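Local coordinates for protein methyltransferase (Streptococcus mutans, PDB 2B78) that is probably an S-adenosyl-L-methionine-dependent methyltransferase that may bind and modify RNA, at residues S221-F226 / R248-A253; A237-D242 / Q266-D271; I289-P294 / G325-S330. One frame throughout, in Å; residues are numbered along the deposited sequence.

Contact 1 of 3, residues S221-F226 / R248-A253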
loop_
_atom_site.group_PDB
_atom_site.type_symbol
_atom_site.label_atom_id
_atom_site.label_comp_id
_atom_site.label_asym_id
_atom_site.label_seq_id
_atom_site.Cartn_x
_atom_site.Cartn_y
_atom_site.Cartn_z
ATOM N N SER A 221 4.290 -12.752 6.713
ATOM C CA SER A 221 4.255 -11.796 7.824
ATOM C C SER A 221 5.051 -10.495 7.680
ATOM O O SER A 221 4.665 -9.467 8.246
ATOM C CB SER A 221 4.723 -12.512 9.085
ATOM O OG SER A 221 6.041 -12.986 8.875
ATOM N N TYR A 222 6.160 -10.554 6.945
ATOM C CA TYR A 222 7.055 -9.414 6.715
ATOM C C TYR A 222 7.723 -9.001 8.026
ATOM O O TYR A 222 8.866 -9.412 8.289
ATOM C CB TYR A 222 6.304 -8.240 6.055
ATOM C CG TYR A 222 7.180 -7.025 5.817
ATOM C CD1 TYR A 222 8.499 -7.161 5.384
ATOM C CD2 TYR A 222 6.710 -5.739 6.100
ATOM C CE1 TYR A 222 9.335 -6.040 5.251
ATOM C CE2 TYR A 222 7.536 -4.620 5.974
ATOM C CZ TYR A 222 8.845 -4.779 5.554
ATOM O OH TYR A 222 9.669 -3.683 5.480
ATOM N N THR A 223 7.043 -8.199 8.850
ATOM C CA THR A 223 7.599 -7.834 10.144
ATOM C C THR A 223 6.578 -8.186 11.224
ATOM O O THR A 223 6.662 -7.732 12.367
ATOM C CB THR A 223 7.991 -6.338 10.241
ATOM O OG1 THR A 223 6.828 -5.510 10.126
ATOM C CG2 THR A 223 8.982 -5.991 9.146
ATOM N N ALA A 224 5.616 -9.019 10.840
ATOM C CA ALA A 224 4.574 -9.501 11.743
ATOM C C ALA A 224 3.713 -8.409 12.372
ATOM O O ALA A 224 3.258 -8.559 13.508
ATOM C CB ALA A 224 5.206 -10.351 12.837
ATOM N N ALA A 225 3.484 -7.313 11.648
ATOM C CA ALA A 225 2.652 -6.248 12.203
ATOM C C ALA A 225 1.228 -6.746 12.514
ATOM O O ALA A 225 0.604 -6.272 13.468
ATOM C CB ALA A 225 2.602 -5.060 11.245
ATOM N N PHE A 226 0.699 -7.681 11.720
ATOM C CA PHE A 226 -0.652 -8.217 11.984
ATOM C C PHE A 226 -0.640 -9.064 13.253
ATOM O O PHE A 226 -1.621 -9.108 14.001
ATOM C CB PHE A 226 -1.151 -9.111 10.839
ATOM C CG PHE A 226 -1.632 -8.373 9.625
ATOM C CD1 PHE A 226 -2.574 -7.354 9.723
ATOM C CD2 PHE A 226 -1.171 -8.744 8.359
ATOM C CE1 PHE A 226 -3.054 -6.717 8.576
ATOM C CE2 PHE A 226 -1.644 -8.119 7.212
ATOM C CZ PHE A 226 -2.589 -7.101 7.319
ATOM N N ARG A 248 12.899 -11.900 11.609
ATOM C CA ARG A 248 13.021 -12.146 13.047
ATOM C C ARG A 248 13.199 -10.888 13.893
ATOM O O ARG A 248 12.324 -10.531 14.682
ATOM C CB ARG A 248 14.181 -13.101 13.346
ATOM C CG ARG A 248 14.045 -14.491 12.718
ATOM C CD ARG A 248 14.735 -15.549 13.582
ATOM N NE ARG A 248 14.689 -16.896 13.012
ATOM C CZ ARG A 248 15.470 -17.318 12.022
ATOM N NH1 ARG A 248 16.361 -16.494 11.482
ATOM N NH2 ARG A 248 15.380 -18.568 11.586
ATOM N N ALA A 249 14.339 -10.225 13.748
ATOM C CA ALA A 249 14.606 -9.029 14.537
ATOM C C ALA A 249 13.557 -7.932 14.347
ATOM O O ALA A 249 13.139 -7.288 15.317
ATOM C CB ALA A 249 15.995 -8.490 14.204
ATOM N N LEU A 250 13.129 -7.724 13.104
ATOM C CA LEU A 250 12.143 -6.685 12.785
ATOM C C LEU A 250 10.780 -6.977 13.376
ATOM O O LEU A 250 10.003 -6.064 13.638
ATOM C CB LEU A 250 12.005 -6.517 11.273
ATOM C CG LEU A 250 13.277 -6.112 10.525
ATOM C CD1 LEU A 250 12.953 -5.891 9.062
ATOM C CD2 LEU A 250 13.846 -4.843 11.141
ATOM N N SER A 251 10.472 -8.254 13.568
ATOM C CA SER A 251 9.194 -8.622 14.149
ATOM C C SER A 251 9.272 -8.469 15.665
ATOM O O SER A 251 8.342 -7.973 16.302
ATOM C CB SER A 251 8.841 -10.067 13.770
ATOM O OG SER A 251 8.689 -10.189 12.368
ATOM N N LEU A 252 10.394 -8.887 16.238
ATOM C CA LEU A 252 10.608 -8.801 17.680
ATOM C C LEU A 252 10.506 -7.358 18.185
ATOM O O LEU A 252 10.033 -7.097 19.309
ATOM C CB LEU A 252 11.993 -9.373 18.032
ATOM C CG LEU A 252 12.218 -10.870 17.795
ATOM C CD1 LEU A 252 13.697 -11.232 17.990
ATOM C CD2 LEU A 252 11.338 -11.664 18.749
ATOM N N ALA A 253 10.949 -6.427 17.344
ATOM C CA ALA A 253 10.940 -5.011 17.679
ATOM C C ALA A 253 9.557 -4.470 18.015
ATOM O O ALA A 253 9.430 -3.624 18.892
ATOM C CB ALA A 253 11.544 -4.208 16.550
HETATM O O HOH W 1 7.491 -12.436 11.210
#
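Thr223 and Ser251 have the closest alpha carbons of this contact, where the loop 221-224 meets one flank of the helix 248-253. The tight part lies around the Thr223-Ala224 peptide. Ser251 OG sits 3.1 Å from Thr223 C, and the CA-H of Ser251 points at the same carbonyl, with Ser251 CA to Thr223 O at 3.2 Å. Ala224 CB closes over the serine hydroxyl, 3.5 Å from Ser251 OG. One step back along the helix, the methyl Thr223 CG2 leans on Leu250 CB at 3.7 Å. The same methyl is anti to the threonine carbonyl carbon, while chi1 (64°) puts OG1 between N and C, from where it bonds to Gly194 O. On its other flank, Thr223 CG2 lies over the centre of the Tyr222 ring, 3.6 Å above its plane, caught between aromatic face and leucine.

No direct hydrogen bond spans the two segments, and the side toward Ser221 is looser. There a water joins the serines, lying 2.8 Å from Ser221 OG and donating to Ser251 OG; Ser251 OG is also bonded to Ser247 O within its own helix.

The loop follows strand 215-219 and leads through Ala224, the N-cap residue, into helix 225-232, a position consistent with the cofactor-binding loop that follows the first strand in Rossmann-like methyltransferases. Helix 247-257 flanks it, and Tyr222 N bonds to Asp242 OD1 at the end of strand 237-242, a residue seen to bind S-adenosyl-L-homocysteine.

Contact 2 of 3, residues A237-D242 / Q266-D271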
loop_
_atom_site.group_PDB
_atom_site.type_symbol
_atom_site.label_atom_id
_atom_site.label_comp_id
_atom_site.label_asym_id
_atom_site.label_seq_id
_atom_site.Cartn_x
_atom_site.Cartn_y
_atom_site.Cartn_z
ATOM N N ALA A 237 -2.661 -17.064 20.681
ATOM C CA ALA A 237 -1.303 -17.326 20.228
ATOM C C ALA A 237 -1.163 -16.906 18.769
ATOM O O ALA A 237 -2.151 -16.786 18.062
ATOM C CB ALA A 237 -0.998 -18.817 20.372
ATOM N N THR A 238 0.059 -16.667 18.310
ATOM C CA THR A 238 0.232 -16.316 16.908
ATOM C C THR A 238 1.516 -16.914 16.384
ATOM O O THR A 238 2.514 -17.037 17.107
ATOM C CB THR A 238 0.289 -14.788 16.666
ATOM O OG1 THR A 238 1.567 -14.282 17.079
ATOM C CG2 THR A 238 -0.806 -14.083 17.439
ATOM N N THR A 239 1.476 -17.315 15.126
ATOM C CA THR A 239 2.634 -17.873 14.458
ATOM C C THR A 239 2.799 -17.020 13.217
ATOM O O THR A 239 1.887 -16.927 12.404
ATOM C CB THR A 239 2.400 -19.327 14.055
ATOM O OG1 THR A 239 2.166 -20.108 15.234
ATOM C CG2 THR A 239 3.614 -19.868 13.302
ATOM N N SER A 240 3.965 -16.393 13.077
ATOM C CA SER A 240 4.239 -15.521 11.948
ATOM C C SER A 240 5.277 -16.173 11.041
ATOM O O SER A 240 6.387 -16.498 11.478
ATOM C CB SER A 240 4.751 -14.178 12.466
ATOM O OG SER A 240 3.889 -13.682 13.482
ATOM N N VAL A 241 4.914 -16.357 9.777
ATOM C CA VAL A 241 5.811 -17.013 8.834
ATOM C C VAL A 241 6.260 -16.148 7.666
ATOM O O VAL A 241 5.431 -15.606 6.923
ATOM C CB VAL A 241 5.148 -18.282 8.261
ATOM C CG1 VAL A 241 6.171 -19.076 7.433
ATOM C CG2 VAL A 241 4.572 -19.124 9.385
ATOM N N ASP A 242 7.577 -16.015 7.500
ATOM C CA ASP A 242 8.124 -15.241 6.393
ATOM C C ASP A 242 9.367 -15.940 5.862
ATOM O O ASP A 242 10.118 -16.556 6.618
ATOM C CB ASP A 242 8.506 -13.824 6.833
ATOM C CG ASP A 242 8.601 -12.866 5.663
ATOM O OD1 ASP A 242 7.534 -12.444 5.170
ATOM O OD2 ASP A 242 9.728 -12.544 5.218
ATOM N N GLN A 266 5.202 -17.165 18.127
ATOM C CA GLN A 266 6.299 -17.796 17.397
ATOM C C GLN A 266 6.610 -17.132 16.067
ATOM O O GLN A 266 5.699 -16.799 15.304
ATOM C CB GLN A 266 5.971 -19.265 17.125
ATOM C CG GLN A 266 6.165 -20.213 18.307
ATOM C CD GLN A 266 5.189 -19.969 19.445
ATOM O OE1 GLN A 266 3.976 -19.937 19.243
ATOM N NE2 GLN A 266 5.720 -19.806 20.654
ATOM N N LEU A 267 7.899 -16.957 15.784
ATOM C CA LEU A 267 8.334 -16.371 14.522
ATOM C C LEU A 267 9.062 -17.479 13.765
ATOM O O LEU A 267 10.034 -18.057 14.274
ATOM C CB LEU A 267 9.288 -15.199 14.752
ATOM C CG LEU A 267 8.862 -14.036 15.659
ATOM C CD1 LEU A 267 9.957 -12.996 15.606
ATOM C CD2 LEU A 267 7.541 -13.432 15.231
ATOM N N VAL A 268 8.586 -17.769 12.557
ATOM C CA VAL A 268 9.155 -18.811 11.716
ATOM C C VAL A 268 9.738 -18.235 10.431
ATOM O O VAL A 268 9.189 -17.300 9.857
ATOM C CB VAL A 268 8.064 -19.841 11.336
ATOM C CG1 VAL A 268 8.628 -20.883 10.384
ATOM C CG2 VAL A 268 7.506 -20.497 12.594
ATOM N N VAL A 269 10.871 -18.771 9.993
ATOM C CA VAL A 269 11.468 -18.322 8.738
ATOM C C VAL A 269 11.421 -19.527 7.825
ATOM O O VAL A 269 12.198 -20.477 7.988
ATOM C CB VAL A 269 12.938 -17.875 8.894
ATOM C CG1 VAL A 269 13.480 -17.404 7.543
ATOM C CG2 VAL A 269 13.031 -16.743 9.911
ATOM N N MET A 270 10.502 -19.498 6.867
ATOM C CA MET A 270 10.345 -20.619 5.963
ATOM C C MET A 270 9.499 -20.230 4.762
ATOM O O MET A 270 8.721 -19.271 4.819
ATOM C CB MET A 270 9.662 -21.766 6.710
ATOM C CG MET A 270 9.653 -23.088 5.979
ATOM S SD MET A 270 8.654 -24.323 6.841
ATOM C CE MET A 270 9.447 -24.377 8.406
ATOM N N ASP A 271 9.662 -20.965 3.668
ATOM C CA ASP A 271 8.866 -20.730 2.470
ATOM C C ASP A 271 7.428 -21.058 2.900
ATOM O O ASP A 271 7.197 -22.027 3.632
ATOM C CB ASP A 271 9.321 -21.676 1.361
ATOM C CG ASP A 271 8.457 -21.587 0.135
ATOM O OD1 ASP A 271 8.662 -20.662 -0.691
ATOM O OD2 ASP A 271 7.564 -22.440 0.008
HETATM O O HOH W 2 4.224 -14.502 16.065
#
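A beta-alpha-beta unit of the Rossmann-like methyltransferase sheet brings strands 237-242 and 265-269 side by side in parallel, the second being an edge strand of this sheet within the chain. The pairing runs from Gln266 N to Thr238 O (2.9 Å), back from Ser240 N to Gln266 O, then from Val268 N to Ser240 O (2.8 Å) and from Asp242 N to Val268 O. On one face Val241 and Val268 stand alongside each other, pointing the same way, with Val241 CG2 4.1 Å from Val268 CB; Thr239 CG2 reaches Val268 CG2 obliquely. Tyr275 of helix 272-281 packs over this face. On the other, Leu267 CD2 lies 4.0 Å from Ser240 CB, and a water hydrogen-bonds to Thr238 OG1, Ser240 OG and Gln266 O; Thr238 OG1 also bonds to His265 ND1, and Ser240 OG to Ser227 OG.

Strand 237-242 ends on Asp242, whose OD2 bonds to Ala244 N, and strand 265-269 is followed by Asp271, whose OD2 caps helix 272-281; both aspartates are observed to bind S-adenosyl-L-homocysteine. The last hydrogen bond of the ladder is less straight: Met270 N meets Asp242 O at 3.0 Å with an N-H...O angle of 138°, from 48° above the carbonyl plane.

Contact 3 of 3, residues I289-P294 / G325-S330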
loop_
_atom_site.group_PDB
_atom_site.type_symbol
_atom_site.label_atom_id
_atom_site.label_comp_id
_atom_site.label_asym_id
_atom_site.label_seq_id
_atom_site.Cartn_x
_atom_site.Cartn_y
_atom_site.Cartn_z
ATOM N N ILE A 289 -6.336 -17.549 9.839
ATOM C CA ILE A 289 -5.164 -17.545 8.969
ATOM C C ILE A 289 -5.166 -16.266 8.146
ATOM O O ILE A 289 -6.133 -15.959 7.444
ATOM C CB ILE A 289 -5.145 -18.769 8.018
ATOM C CG1 ILE A 289 -5.048 -20.063 8.837
ATOM C CG2 ILE A 289 -3.946 -18.682 7.077
ATOM C CD1 ILE A 289 -5.100 -21.321 7.995
ATOM N N ILE A 290 -4.091 -15.497 8.267
ATOM C CA ILE A 290 -3.975 -14.255 7.525
ATOM C C ILE A 290 -3.028 -14.533 6.377
ATOM O O ILE A 290 -1.959 -15.101 6.580
ATOM C CB ILE A 290 -3.406 -13.135 8.411
ATOM C CG1 ILE A 290 -4.350 -12.901 9.599
ATOM C CG2 ILE A 290 -3.205 -11.870 7.581
ATOM C CD1 ILE A 290 -3.843 -11.909 10.632
ATOM N N ILE A 291 -3.436 -14.155 5.175
ATOM C CA ILE A 291 -2.632 -14.378 3.981
ATOM C C ILE A 291 -2.416 -13.019 3.318
ATOM O O ILE A 291 -3.377 -12.346 2.934
ATOM C CB ILE A 291 -3.377 -15.339 3.028
ATOM C CG1 ILE A 291 -3.831 -16.574 3.814
ATOM C CG2 ILE A 291 -2.479 -15.729 1.858
ATOM C CD1 ILE A 291 -4.685 -17.546 3.026
ATOM N N ASP A 292 -1.156 -12.614 3.181
ATOM C CA ASP A 292 -0.854 -11.314 2.596
ATOM C C ASP A 292 0.479 -11.312 1.849
ATOM O O ASP A 292 1.449 -10.694 2.289
ATOM C CB ASP A 292 -0.847 -10.266 3.717
ATOM C CG ASP A 292 -0.663 -8.852 3.206
ATOM O OD1 ASP A 292 -1.291 -8.496 2.190
ATOM O OD2 ASP A 292 0.103 -8.093 3.842
ATOM N N PRO A 293 0.542 -12.007 0.702
ATOM C CA PRO A 293 1.767 -12.084 -0.105
ATOM C C PRO A 293 2.207 -10.710 -0.610
ATOM O O PRO A 293 1.380 -9.892 -1.003
ATOM C CB PRO A 293 1.374 -13.034 -1.238
ATOM C CG PRO A 293 -0.095 -12.804 -1.372
ATOM C CD PRO A 293 -0.553 -12.753 0.061
ATOM N N PRO A 294 3.519 -10.441 -0.589
ATOM C CA PRO A 294 4.115 -9.171 -1.032
ATOM C C PRO A 294 3.767 -8.809 -2.472
ATOM O O PRO A 294 3.764 -9.668 -3.356
ATOM C CB PRO A 294 5.614 -9.415 -0.867
ATOM C CG PRO A 294 5.695 -10.483 0.162
ATOM C CD PRO A 294 4.569 -11.404 -0.222
ATOM N N GLY A 325 -13.357 -21.536 11.529
ATOM C CA GLY A 325 -12.270 -20.574 11.476
ATOM C C GLY A 325 -12.477 -19.437 10.491
ATOM O O GLY A 325 -13.472 -19.397 9.760
ATOM N N LEU A 326 -11.529 -18.507 10.470
ATOM C CA LEU A 326 -11.601 -17.360 9.568
ATOM C C LEU A 326 -10.339 -17.208 8.741
ATOM O O LEU A 326 -9.246 -17.574 9.174
ATOM C CB LEU A 326 -11.804 -16.069 10.360
ATOM C CG LEU A 326 -13.075 -15.981 11.196
ATOM C CD1 LEU A 326 -12.832 -15.094 12.403
ATOM C CD2 LEU A 326 -14.217 -15.471 10.321
ATOM N N ILE A 327 -10.505 -16.673 7.540
ATOM C CA ILE A 327 -9.387 -16.406 6.657
ATOM C C ILE A 327 -9.460 -14.925 6.329
ATOM O O ILE A 327 -10.529 -14.400 6.004
ATOM C CB ILE A 327 -9.476 -17.199 5.336
ATOM C CG1 ILE A 327 -9.310 -18.695 5.604
ATOM C CG2 ILE A 327 -8.391 -16.733 4.374
ATOM C CD1 ILE A 327 -9.151 -19.517 4.340
ATOM N N ILE A 328 -8.330 -14.244 6.447
ATOM C CA ILE A 328 -8.257 -12.830 6.110
ATOM C C ILE A 328 -7.338 -12.836 4.893
ATOM O O ILE A 328 -6.126 -12.992 5.020
ATOM C CB ILE A 328 -7.644 -12.016 7.259
ATOM C CG1 ILE A 328 -8.588 -12.065 8.459
ATOM C CG2 ILE A 328 -7.420 -10.558 6.832
ATOM C CD1 ILE A 328 -8.083 -11.334 9.684
ATOM N N ALA A 329 -7.940 -12.737 3.710
ATOM C CA ALA A 329 -7.196 -12.751 2.451
ATOM C C ALA A 329 -6.930 -11.337 1.978
ATOM O O ALA A 329 -7.852 -10.608 1.575
ATOM C CB ALA A 329 -7.982 -13.519 1.375
ATOM N N SER A 330 -5.655 -10.966 2.008
ATOM C CA SER A 330 -5.222 -9.639 1.620
ATOM C C SER A 330 -4.288 -9.630 0.413
ATOM O O SER A 330 -3.583 -10.603 0.135
ATOM C CB SER A 330 -4.530 -8.972 2.815
ATOM O OG SER A 330 -3.748 -7.870 2.412
#
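Ile290 lays its CG1 against the neighbouring Ile328, 4.0 Å from CD1 and 4.1 Å from CB, the two side chains standing side by side and pointing the same way. Both have CG1 anti to the carbonyl carbon, which turns their chains alike. Across the sheet, on the face of Ile289, Ile291 and Ala329, the tip Ile291 CD1 meets Ile327 CG2 at 4.0 Å; helix 306-319 covers this face through Leu313, Leu318 and Tyr310.

The backbones are joined by four hydrogen bonds, among them Ile291 N to Ile328 O and Ser330 N to Ile291 O (2.8 Å). These are adjacent parallel strands in the Rossmann-like sheet, and the chain leaves the first of them through Asp292-Pro293-Pro294, consistent with the motif IV position of class I methyltransferases.

Asp292 has CG anti to its backbone N (chi1 -175°), and its OD1 accepts a short bond of 2.5 Å from Ser330 OG. The hydroxyl arrives from above the carboxylate plane, 59° out of it. The other oxygen, OD2, accepts from Gln199 NE2, so each carboxylate oxygen has its own donor and the group's rotation is restrained. Pro293 extends the contact past the end of the strand, its ring CD 3.7 Å from Ser330 O, and Tyr310 OH hydrogen-bonds to that same carbonyl oxygen.

In the fold
All three contacts belong to the methyltransferase part of the chain. Contacts 1 and 2 interlock: their segments alternate in sequence, their centres lie about 9 Å apart, and strand 237-242 runs on into helix 247-257. Contact 3 follows later in the chain, its centre about 14 Å from that of contact 2 in the same seven-stranded sheet; strand 215-219 separates the two pairs. Contact 1 reaches contact 3 through Phe226, whose ring packs on Ile290 and Asp292, although their centres are about 16 Å apart. The ends of these strands and the 221-224 loop thus gather around Asp242, Arg246, Asp271 and Val272, which have been seen to bind S-adenosyl-L-homocysteine, although none is bound here.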